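Local coordinates for Sts-2 protein (Mus musculus, PDB 3D4I) that acts as an acid-dependent phosphatase through its 2H-phosphatase (PGM) domain, the part of this suppressor of T-cell receptor signalling described here, at residues Glu19-Trp29 with Arg42-Ser50; Asp64-Ala75 with Ala97-Ile107. All blocks are in the same frame, centred on the assembly; numbering follows the deposited sequence. Where two conformers were deposited one is given.

Contact 1 (Glu19-Trp29 with Arg42-Ser50)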
loop_
_atom_site.group_PDB
_atom_site.type_symbol
_atom_site.label_atom_id
_atom_site.label_comp_id
_atom_site.label_asym_id
_atom_site.label_seq_id
_atom_site.Cartn_x
_atom_site.Cartn_y
_atom_site.Cartn_z
ATOM N N GLU A 19 -4.223 -8.054 -0.472
ATOM C CA GLU A 19 -3.496 -8.690 -1.569
ATOM C C GLU A 19 -2.662 -9.869 -1.029
ATOM O O GLU A 19 -1.955 -9.736 -0.031
ATOM C CB GLU A 19 -2.591 -7.662 -2.248
ATOM C CG GLU A 19 -1.851 -8.233 -3.467
ATOM C CD GLU A 19 -0.849 -7.231 -4.008
ATOM O OE1 GLU A 19 0.209 -7.095 -3.380
ATOM O OE2 GLU A 19 -1.094 -6.643 -5.083
ATOM N N ARG A 20 -2.778 -11.017 -1.689
ATOM C CA ARG A 20 -1.996 -12.196 -1.335
ATOM C C ARG A 20 -0.723 -12.303 -2.195
ATOM O O ARG A 20 -0.713 -11.914 -3.376
ATOM C CB ARG A 20 -2.869 -13.467 -1.398
ATOM C CG ARG A 20 -3.671 -13.633 -2.647
ATOM C CD ARG A 20 -4.745 -14.720 -2.538
ATOM N NE ARG A 20 -4.170 -16.053 -2.584
ATOM C CZ ARG A 20 -4.885 -17.172 -2.690
ATOM N NH1 ARG A 20 -6.227 -17.109 -2.787
ATOM N NH2 ARG A 20 -4.257 -18.348 -2.727
ATOM N N VAL A 21 0.376 -12.751 -1.581
ATOM C CA VAL A 21 1.680 -12.731 -2.271
ATOM C C VAL A 21 1.618 -13.485 -3.577
ATOM O O VAL A 21 2.220 -13.051 -4.563
ATOM C CB VAL A 21 2.872 -13.313 -1.435
ATOM C CG1 VAL A 21 3.346 -12.292 -0.429
ATOM C CG2 VAL A 21 2.511 -14.629 -0.793
ATOM N N ASP A 22 0.879 -14.592 -3.596
ATOM C CA ASP A 22 0.815 -15.389 -4.835
ATOM C C ASP A 22 -0.007 -14.758 -5.963
ATOM O O ASP A 22 0.105 -15.205 -7.097
ATOM C CB ASP A 22 0.360 -16.834 -4.581
ATOM C CG ASP A 22 -1.025 -16.926 -3.958
ATOM O OD1 ASP A 22 -1.417 -16.024 -3.194
ATOM O OD2 ASP A 22 -1.720 -17.926 -4.212
ATOM N N GLN A 23 -0.806 -13.726 -5.674
ATOM C CA GLN A 23 -1.557 -13.028 -6.743
ATOM C C GLN A 23 -0.555 -12.262 -7.610
ATOM O O GLN A 23 -0.734 -12.115 -8.838
ATOM C CB GLN A 23 -2.542 -11.962 -6.197
ATOM C CG GLN A 23 -3.539 -11.510 -7.259
ATOM C CD GLN A 23 -4.378 -10.319 -6.855
ATOM O OE1 GLN A 23 -4.852 -10.217 -5.723
ATOM N NE2 GLN A 23 -4.596 -9.416 -7.804
ATOM N N VAL A 24 0.479 -11.729 -6.960
ATOM C CA VAL A 24 1.481 -10.938 -7.653
ATOM C C VAL A 24 2.589 -11.825 -8.251
ATOM O O VAL A 24 2.987 -11.652 -9.398
ATOM C CB VAL A 24 2.100 -9.852 -6.712
ATOM C CG1 VAL A 24 3.255 -9.084 -7.410
ATOM C CG2 VAL A 24 1.055 -8.836 -6.363
ATOM N N PHE A 25 3.107 -12.736 -7.443
ATOM C CA PHE A 25 4.323 -13.444 -7.805
ATOM C C PHE A 25 4.050 -14.790 -8.456
ATOM O O PHE A 25 4.973 -15.441 -8.977
ATOM C CB PHE A 25 5.257 -13.534 -6.603
ATOM C CG PHE A 25 5.743 -12.170 -6.155
ATOM C CD1 PHE A 25 6.694 -11.486 -6.913
ATOM C CD2 PHE A 25 5.174 -11.543 -5.059
ATOM C CE1 PHE A 25 7.132 -10.221 -6.555
ATOM C CE2 PHE A 25 5.605 -10.257 -4.670
ATOM C CZ PHE A 25 6.587 -9.594 -5.442
ATOM N N GLY A 26 2.787 -15.189 -8.450
ATOM C CA GLY A 26 2.356 -16.396 -9.173
ATOM C C GLY A 26 2.502 -17.685 -8.388
ATOM O O GLY A 26 2.847 -17.674 -7.199
ATOM N N LYS A 27 2.209 -18.814 -9.046
ATOM C CA LYS A 27 2.154 -20.094 -8.338
ATOM C C LYS A 27 3.520 -20.555 -7.768
ATOM O O LYS A 27 3.550 -21.277 -6.780
ATOM C CB LYS A 27 1.446 -21.204 -9.179
ATOM C CG LYS A 27 1.955 -21.423 -10.607
ATOM C CD LYS A 27 0.999 -22.397 -11.392
ATOM C CE LYS A 27 1.487 -22.753 -12.828
ATOM N NZ LYS A 27 0.562 -23.796 -13.543
ATOM N N SER A 28 4.611 -20.074 -8.359
ATOM C CA SER A 28 5.986 -20.350 -7.908
ATOM C C SER A 28 6.508 -19.434 -6.795
ATOM O O SER A 28 7.684 -19.489 -6.477
ATOM C CB SER A 28 6.948 -20.293 -9.090
ATOM O OG SER A 28 7.264 -18.969 -9.492
ATOM N N TRP A 29 5.636 -18.613 -6.204
ATOM C CA TRP A 29 6.065 -17.628 -5.181
ATOM C C TRP A 29 6.924 -18.264 -4.067
ATOM O O TRP A 29 7.911 -17.684 -3.654
ATOM C CB TRP A 29 4.847 -16.877 -4.587
ATOM C CG TRP A 29 4.094 -17.707 -3.589
ATOM C CD1 TRP A 29 3.119 -18.620 -3.852
ATOM C CD2 TRP A 29 4.310 -17.751 -2.166
ATOM N NE1 TRP A 29 2.699 -19.210 -2.695
ATOM C CE2 TRP A 29 3.413 -18.700 -1.641
ATOM C CE3 TRP A 29 5.173 -17.066 -1.288
ATOM C CZ2 TRP A 29 3.342 -18.994 -0.277
ATOM C CZ3 TRP A 29 5.108 -17.357 0.075
ATOM C CH2 TRP A 29 4.196 -18.313 0.565
ATOM N N ARG A 42 13.437 -12.308 1.313
ATOM C CA ARG A 42 12.569 -11.475 0.474
ATOM C C ARG A 42 13.279 -11.140 -0.818
ATOM O O ARG A 42 14.189 -10.323 -0.813
ATOM C CB ARG A 42 12.179 -10.153 1.162
ATOM C CG ARG A 42 11.516 -10.228 2.512
ATOM C CD ARG A 42 11.528 -8.828 3.214
ATOM N NE ARG A 42 10.528 -7.892 2.683
ATOM C CZ ARG A 42 10.485 -6.588 2.951
ATOM N NH1 ARG A 42 11.395 -6.021 3.733
ATOM N NH2 ARG A 42 9.550 -5.832 2.429
ATOM N N PRO A 43 12.880 -11.766 -1.934
ATOM C CA PRO A 43 13.475 -11.390 -3.205
ATOM C C PRO A 43 12.883 -10.092 -3.810
ATOM O O PRO A 43 13.400 -9.612 -4.812
ATOM C CB PRO A 43 13.156 -12.592 -4.111
ATOM C CG PRO A 43 11.938 -13.199 -3.509
ATOM C CD PRO A 43 11.911 -12.871 -2.060
ATOM N N ASP A 44 11.828 -9.547 -3.193
ATOM C CA ASP A 44 11.151 -8.321 -3.663
ATOM C C ASP A 44 10.521 -7.729 -2.410
ATOM O O ASP A 44 10.178 -8.460 -1.495
ATOM C CB ASP A 44 10.093 -8.695 -4.713
ATOM C CG ASP A 44 9.339 -7.495 -5.309
ATOM O OD1 ASP A 44 8.497 -6.854 -4.618
ATOM O OD2 ASP A 44 9.510 -7.258 -6.527
ATOM N N LEU A 45 10.392 -6.410 -2.345
ATOM C CA LEU A 45 9.925 -5.797 -1.116
ATOM C C LEU A 45 8.461 -6.091 -0.853
ATOM O O LEU A 45 7.989 -5.866 0.259
ATOM C CB LEU A 45 10.168 -4.282 -1.090
ATOM C CG LEU A 45 11.614 -3.814 -1.305
ATOM C CD1 LEU A 45 11.669 -2.321 -1.121
ATOM C CD2 LEU A 45 12.562 -4.482 -0.280
ATOM N N ASN A 46 7.741 -6.607 -1.844
ATOM C CA ASN A 46 6.323 -6.933 -1.604
ATOM C C ASN A 46 6.120 -8.293 -0.946
ATOM O O ASN A 46 4.992 -8.621 -0.577
ATOM C CB ASN A 46 5.505 -6.826 -2.892
ATOM C CG ASN A 46 4.017 -6.594 -2.644
ATOM O OD1 ASN A 46 3.630 -5.878 -1.734
ATOM N ND2 ASN A 46 3.176 -7.190 -3.500
ATOM N N PHE A 47 7.187 -9.099 -0.829
ATOM C CA PHE A 47 7.173 -10.245 0.099
ATOM C C PHE A 47 7.248 -9.686 1.502
ATOM O O PHE A 47 7.953 -8.700 1.711
ATOM C CB PHE A 47 8.351 -11.212 -0.141
ATOM C CG PHE A 47 8.209 -12.058 -1.380
ATOM C CD1 PHE A 47 8.489 -11.536 -2.636
ATOM C CD2 PHE A 47 7.806 -13.386 -1.289
ATOM C CE1 PHE A 47 8.391 -12.349 -3.817
ATOM C CE2 PHE A 47 7.677 -14.173 -2.431
ATOM C CZ PHE A 47 7.991 -13.669 -3.692
ATOM N N PRO A 48 6.498 -10.280 2.467
ATOM C CA PRO A 48 6.512 -9.719 3.826
ATOM C C PRO A 48 7.856 -9.915 4.541
ATOM O O PRO A 48 8.641 -10.786 4.165
ATOM C CB PRO A 48 5.383 -10.490 4.549
ATOM C CG PRO A 48 5.221 -11.798 3.735
ATOM C CD PRO A 48 5.612 -11.452 2.335
ATOM N N ARG A 49 8.097 -9.114 5.572
ATOM C CA ARG A 49 9.350 -9.150 6.335
ATOM C C ARG A 49 9.635 -10.530 6.892
ATOM O O ARG A 49 10.780 -10.965 6.938
ATOM C CB ARG A 49 9.325 -8.089 7.459
ATOM C CG ARG A 49 10.281 -6.904 7.249
ATOM C CD ARG A 49 9.951 -5.759 8.225
ATOM N NE ARG A 49 11.124 -5.111 8.818
ATOM C CZ ARG A 49 11.060 -4.258 9.847
ATOM N NH1 ARG A 49 9.880 -3.950 10.391
ATOM N NH2 ARG A 49 12.169 -3.713 10.353
ATOM N N SER A 50 8.582 -11.236 7.293
ATOM C CA SER A 50 8.721 -12.570 7.867
ATOM C C SER A 50 7.479 -13.408 7.617
ATOM O O SER A 50 6.421 -12.874 7.267
ATOM C CB SER A 50 8.972 -12.477 9.381
ATOM O OG SER A 50 7.796 -12.054 10.052
#

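Contact 2 (Asp64-Ala75 with Ala97-Ile107)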
loop_
_atom_site.group_PDB
_atom_site.type_symbol
_atom_site.label_atom_id
_atom_site.label_comp_id
_atom_site.label_asym_id
_atom_site.label_seq_id
_atom_site.Cartn_x
_atom_site.Cartn_y
_atom_site.Cartn_z
ATOM N N ASP A 64 -1.442 -21.787 1.522
ATOM C CA ASP A 64 -1.982 -20.896 2.545
ATOM C C ASP A 64 -1.082 -19.673 2.592
ATOM O O ASP A 64 -0.408 -19.430 3.577
ATOM C CB ASP A 64 -2.042 -21.616 3.902
ATOM C CG ASP A 64 -2.748 -20.795 4.988
ATOM O OD1 ASP A 64 -3.698 -20.016 4.684
ATOM O OD2 ASP A 64 -2.347 -20.936 6.154
ATOM N N PRO A 65 -1.059 -18.904 1.495
ATOM C CA PRO A 65 -0.081 -17.821 1.375
ATOM C C PRO A 65 -0.390 -16.592 2.251
ATOM O O PRO A 65 -1.568 -16.330 2.556
ATOM C CB PRO A 65 -0.114 -17.493 -0.117
ATOM C CG PRO A 65 -1.559 -17.808 -0.510
ATOM C CD PRO A 65 -1.909 -19.030 0.293
ATOM N N PRO A 66 0.656 -15.856 2.669
ATOM C CA PRO A 66 0.477 -14.659 3.464
ATOM C C PRO A 66 0.063 -13.453 2.640
ATOM O O PRO A 66 0.097 -13.484 1.405
ATOM C CB PRO A 66 1.873 -14.429 4.040
ATOM C CG PRO A 66 2.788 -14.907 2.961
ATOM C CD PRO A 66 2.094 -16.142 2.449
ATOM N N LEU A 67 -0.317 -12.386 3.326
ATOM C CA LEU A 67 -0.531 -11.117 2.662
ATOM C C LEU A 67 0.814 -10.631 2.139
ATOM O O LEU A 67 1.830 -10.847 2.771
ATOM C CB LEU A 67 -1.029 -10.091 3.679
ATOM C CG LEU A 67 -2.452 -10.285 4.194
ATOM C CD1 LEU A 67 -2.769 -9.183 5.203
ATOM C CD2 LEU A 67 -3.400 -10.272 3.049
ATOM N N SER A 68 0.811 -9.968 1.002
ATOM C CA SER A 68 1.986 -9.208 0.543
ATOM C C SER A 68 2.144 -7.971 1.393
ATOM O O SER A 68 1.241 -7.628 2.178
ATOM C CB SER A 68 1.783 -8.792 -0.906
ATOM O OG SER A 68 0.675 -7.889 -0.988
ATOM N N SER A 69 3.273 -7.278 1.244
ATOM C CA SER A 69 3.452 -5.978 1.903
ATOM C C SER A 69 2.317 -4.999 1.543
ATOM O O SER A 69 1.823 -4.255 2.394
ATOM C CB SER A 69 4.801 -5.386 1.489
ATOM O OG SER A 69 5.844 -6.260 1.937
ATOM N N CYS A 70 1.898 -5.023 0.284
ATOM C CA CYS A 70 0.797 -4.158 -0.171
ATOM C C CYS A 70 -0.541 -4.587 0.482
ATOM O O CYS A 70 -1.326 -3.736 0.887
ATOM C CB CYS A 70 0.690 -4.208 -1.691
ATOM S SG CYS A 70 -0.539 -3.077 -2.378
ATOM N N GLY A 71 -0.780 -5.893 0.612
ATOM C CA GLY A 71 -1.993 -6.381 1.323
ATOM C C GLY A 71 -2.051 -5.898 2.769
ATOM O O GLY A 71 -3.120 -5.545 3.289
ATOM N N ILE A 72 -0.902 -5.918 3.434
ATOM C CA ILE A 72 -0.795 -5.396 4.809
ATOM C C ILE A 72 -1.133 -3.916 4.843
ATOM O O ILE A 72 -1.862 -3.478 5.731
ATOM C CB ILE A 72 0.632 -5.626 5.407
ATOM C CG1 ILE A 72 0.906 -7.133 5.573
ATOM C CG2 ILE A 72 0.788 -4.893 6.750
ATOM C CD1 ILE A 72 2.437 -7.489 5.753
ATOM N N PHE A 73 -0.563 -3.141 3.911
ATOM C CA PHE A 73 -0.913 -1.724 3.762
ATOM C C PHE A 73 -2.430 -1.530 3.553
ATOM O O PHE A 73 -3.026 -0.671 4.208
ATOM C CB PHE A 73 -0.078 -1.055 2.640
ATOM C CG PHE A 73 -0.856 -0.059 1.789
ATOM C CD1 PHE A 73 -1.140 1.232 2.272
ATOM C CD2 PHE A 73 -1.288 -0.410 0.512
ATOM C CE1 PHE A 73 -1.857 2.148 1.479
ATOM C CE2 PHE A 73 -2.011 0.517 -0.302
ATOM C CZ PHE A 73 -2.296 1.788 0.207
ATOM N N GLN A 74 -3.049 -2.320 2.657
ATOM C CA GLN A 74 -4.480 -2.176 2.396
ATOM C C GLN A 74 -5.302 -2.437 3.664
ATOM O O GLN A 74 -6.216 -1.684 3.970
ATOM C CB GLN A 74 -4.934 -3.103 1.263
ATOM C CG GLN A 74 -4.199 -2.832 -0.072
ATOM C CD GLN A 74 -4.362 -3.984 -1.037
ATOM O OE1 GLN A 74 -4.567 -5.124 -0.626
ATOM N NE2 GLN A 74 -4.294 -3.688 -2.317
ATOM N N ALA A 75 -4.946 -3.486 4.402
ATOM C CA ALA A 75 -5.662 -3.871 5.618
ATOM C C ALA A 75 -5.546 -2.793 6.690
ATOM O O ALA A 75 -6.551 -2.397 7.301
ATOM C CB ALA A 75 -5.120 -5.237 6.149
ATOM N N ALA A 97 -7.880 -19.191 6.810
ATOM C CA ALA A 97 -6.790 -18.856 5.886
ATOM C C ALA A 97 -5.891 -17.771 6.475
ATOM O O ALA A 97 -6.370 -16.790 7.065
ATOM C CB ALA A 97 -7.328 -18.437 4.522
ATOM N N LEU A 98 -4.580 -17.946 6.330
ATOM C CA LEU A 98 -3.633 -16.993 6.895
ATOM C C LEU A 98 -3.937 -15.573 6.450
ATOM O O LEU A 98 -3.945 -14.666 7.263
ATOM C CB LEU A 98 -2.193 -17.360 6.474
ATOM C CG LEU A 98 -1.057 -16.469 6.983
ATOM C CD1 LEU A 98 -1.053 -16.371 8.507
ATOM C CD2 LEU A 98 0.297 -17.007 6.447
ATOM N N ARG A 99 -4.149 -15.395 5.149
ATOM C CA ARG A 99 -4.423 -14.078 4.559
ATOM C C ARG A 99 -5.601 -13.370 5.227
ATOM O O ARG A 99 -5.565 -12.153 5.404
ATOM C CB ARG A 99 -4.607 -14.195 3.030
ATOM C CG ARG A 99 -5.799 -15.063 2.588
ATOM C CD ARG A 99 -5.617 -15.404 1.138
ATOM N NE ARG A 99 -6.669 -16.230 0.553
ATOM C CZ ARG A 99 -6.696 -17.559 0.508
ATOM N NH1 ARG A 99 -5.758 -18.303 1.106
ATOM N NH2 ARG A 99 -7.701 -18.151 -0.123
ATOM N N CYS A 100 -6.611 -14.148 5.642
ATOM C CA CYS A 100 -7.783 -13.613 6.326
ATOM C C CYS A 100 -7.509 -13.287 7.774
ATOM O O CYS A 100 -7.841 -12.197 8.227
ATOM C CB CYS A 100 -8.986 -14.565 6.216
ATOM S SG CYS A 100 -9.482 -14.898 4.535
ATOM N N VAL A 101 -6.899 -14.213 8.515
ATOM C CA VAL A 101 -6.499 -13.896 9.906
ATOM C C VAL A 101 -5.525 -12.679 9.972
ATOM O O VAL A 101 -5.638 -11.834 10.883
ATOM C CB VAL A 101 -5.943 -15.142 10.694
ATOM C CG1 VAL A 101 -5.604 -14.771 12.114
ATOM C CG2 VAL A 101 -6.959 -16.279 10.741
ATOM N N GLN A 102 -4.609 -12.567 9.004
ATOM C CA GLN A 102 -3.695 -11.406 8.973
ATOM C C GLN A 102 -4.429 -10.081 8.724
ATOM O O GLN A 102 -4.170 -9.057 9.384
ATOM C CB GLN A 102 -2.582 -11.599 7.939
ATOM C CG GLN A 102 -1.510 -12.628 8.370
ATOM C CD GLN A 102 -0.495 -12.887 7.275
ATOM O OE1 GLN A 102 -0.836 -12.982 6.080
ATOM N NE2 GLN A 102 0.770 -13.034 7.681
ATOM N N THR A 103 -5.321 -10.110 7.761
ATOM C CA THR A 103 -6.156 -8.935 7.438
ATOM C C THR A 103 -6.910 -8.519 8.709
ATOM O O THR A 103 -6.926 -7.332 9.061
ATOM C CB THR A 103 -7.127 -9.219 6.266
ATOM O OG1 THR A 103 -6.413 -9.617 5.095
ATOM C CG2 THR A 103 -7.960 -7.947 5.906
ATOM N N ALA A 104 -7.516 -9.495 9.405
ATOM C CA ALA A 104 -8.238 -9.208 10.643
ATOM C C ALA A 104 -7.340 -8.541 11.686
ATOM O O ALA A 104 -7.725 -7.534 12.275
ATOM C CB ALA A 104 -8.884 -10.487 11.223
ATOM N N LYS A 105 -6.151 -9.105 11.919
ATOM C CA LYS A 105 -5.205 -8.546 12.890
ATOM C C LYS A 105 -4.841 -7.097 12.546
ATOM O O LYS A 105 -4.862 -6.232 13.406
ATOM C CB LYS A 105 -3.937 -9.422 12.975
ATOM C CG LYS A 105 -2.793 -8.865 13.882
ATOM C CD LYS A 105 -1.504 -9.726 13.722
ATOM C CE LYS A 105 -0.412 -9.413 14.736
ATOM N NZ LYS A 105 0.822 -10.190 14.375
ATOM N N HIS A 106 -4.511 -6.829 11.281
ATOM C CA HIS A 106 -4.061 -5.476 10.891
ATOM C C HIS A 106 -5.178 -4.428 11.031
ATOM O O HIS A 106 -4.954 -3.319 11.519
ATOM C CB HIS A 106 -3.469 -5.508 9.471
ATOM C CG HIS A 106 -2.160 -6.227 9.388
ATOM N ND1 HIS A 106 -1.054 -5.854 10.125
ATOM C CD2 HIS A 106 -1.775 -7.296 8.644
ATOM C CE1 HIS A 106 -0.049 -6.668 9.847
ATOM N NE2 HIS A 106 -0.465 -7.558 8.959
ATOM N N ILE A 107 -6.394 -4.798 10.650
ATOM C CA ILE A 107 -7.553 -3.930 10.895
ATOM C C ILE A 107 -7.708 -3.610 12.397
ATOM O O ILE A 107 -7.827 -2.441 12.771
ATOM C CB ILE A 107 -8.858 -4.556 10.330
ATOM C CG1 ILE A 107 -8.819 -4.610 8.799
ATOM C CG2 ILE A 107 -10.100 -3.797 10.809
ATOM C CD1 ILE A 107 -9.957 -5.430 8.195
HETATM O O HOH W 1 -3.711 -17.678 3.157
#

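Contact 1 (Glu19-Trp29 with Arg42-Ser50)
Phe-25 and Phe-47 form the apolar centre of this contact. CE1 of Phe-47 sits 3.3 Å above the ring plane of Phe-25, over its middle, and the two planes are inclined by 31°, an oblique pairing. CG1 of Val-24 closes the opposite face of Phe-25, so the ring is clamped between a neighbour of its own helix and the facing loop. Its edge meets CB of Asn-46 and the carboxylate of Asp-44, whose OD1 lies 3.4 Å from CZ of Phe-25. An alanine in place of Phe-25 would probably leave the ring of Phe-47 without the ring it packs against and open a gap between helix 21-25 and the loop. Beyond the pair, CE2 of Phe-47 reaches the rim of the Trp-29 indole, 4.0 Å from CE3, while CG1 of Val-21 packs across CD of Pro-48 at 3.7 Å.

The polar tie is a nearly straight bond, 3.0 Å and 170°, from ND2 of Asn-46 to OE1 of Glu-19, leaving Asn-46 within its amide plane. With CG of Asn-46 anti to the backbone nitrogen (chi1 -157°), the amide is placed with ND2 within reach of Glu-19 OE1, and Cys-70 N holds its OD1, so both ends are fixed. OE1 of Glu-19 is also bonded to Ser-68, and OE2 to Gly-261 of the second subunit.

Farther out, the loop is shaped by an Asx turn, Asn-46 N to Asp-44 OD1 at 2.9 Å, within a type I turn from Asp-44 to Phe-47, and by Arg-42, whose guanidinium bonds the carbonyls of Leu-45 and Phe-47. Thr-259 of the second subunit binds Asp-44 OD2. The arrangement is that of a short helix just beyond the RHG signature of the histidine phosphatase fold, packed on a turn at the dimer interface.

Contact 2 (Asp64-Ala75 with Ala97-Ile107)
The side chains of Leu-67 and Gln-102 run antiparallel, one alongside the other, and this places the amide oxygen of Gln-102 beside the backbone of the other segment. OE1 of Gln-102 accepts from Leu-67 N at 2.9 Å and 167°, while the CD1 methyl of Leu-67 runs back along CB of Gln-102. The leucine end fills a hollow on helix 98-111 made by Arg-99 O, Thr-103 OG1 and the ring edge of His-106.

One turn on, CG2 of Ile-72 stands over a face of the imidazole, 3.7 Å from the centroid of the His-106 ring, a CH-pi contact. With CG of His-106 anti to its carbonyl carbon (chi1 -70°), the ring lies under CG2 of Ile-72; CB of His-106, set by the helix backbone, touches the methyl of Ala-75, CB to CB 3.7 Å. The axes of segments 69-75 and 98-107 come within 8.9 Å and cross at -44°, with the methyl of Ala-75 against CG2 of Thr-103.

At the other end, the carboxylate of Asp-64 lies across the start of the helix: OD1 takes the Leu-98 N-H at 2.8 Å, on its syn side, and OD2 pairs with Arg-54. One water bridges Asp-64 OD1, Pro-65 O, and N and NH1 of Arg-99, at the edge of the guanidinium. Arg-99 NH2 is salt-bridged to Glu-132.

Helix 98-111 spans a beta-alpha-beta crossover between parallel strands 89-94 and 119-121, and beside helix 69-85 it forms part of the helical layer of the histidine phosphatase alpha/beta fold. Arg-99 stands where relatives carry an arginine of the phosphate pocket, consistent with that role here.

From the N terminus, the chain leaves strand 11-16 and enters 19-29, and contact 1 closes the loop back at 42-50. Contact 2 opens only later, at 64-75, and closes after strand 89-94 on helix 98-111, so the two follow in series, neither enclosing nor crossing the other. In space they meet at the start of helix 69-85: Leu-45 O from contact 1 is probably hydrogen-bonded to Ser-69 of contact 2, and Asp-22 packs on Pro-65. Segment 64-75 thus joins helix 21-25 and the loop 42-50 to the helical layer, and both contacts reach the second subunit, where Phe-73 stacks on Phe-73 of that chain.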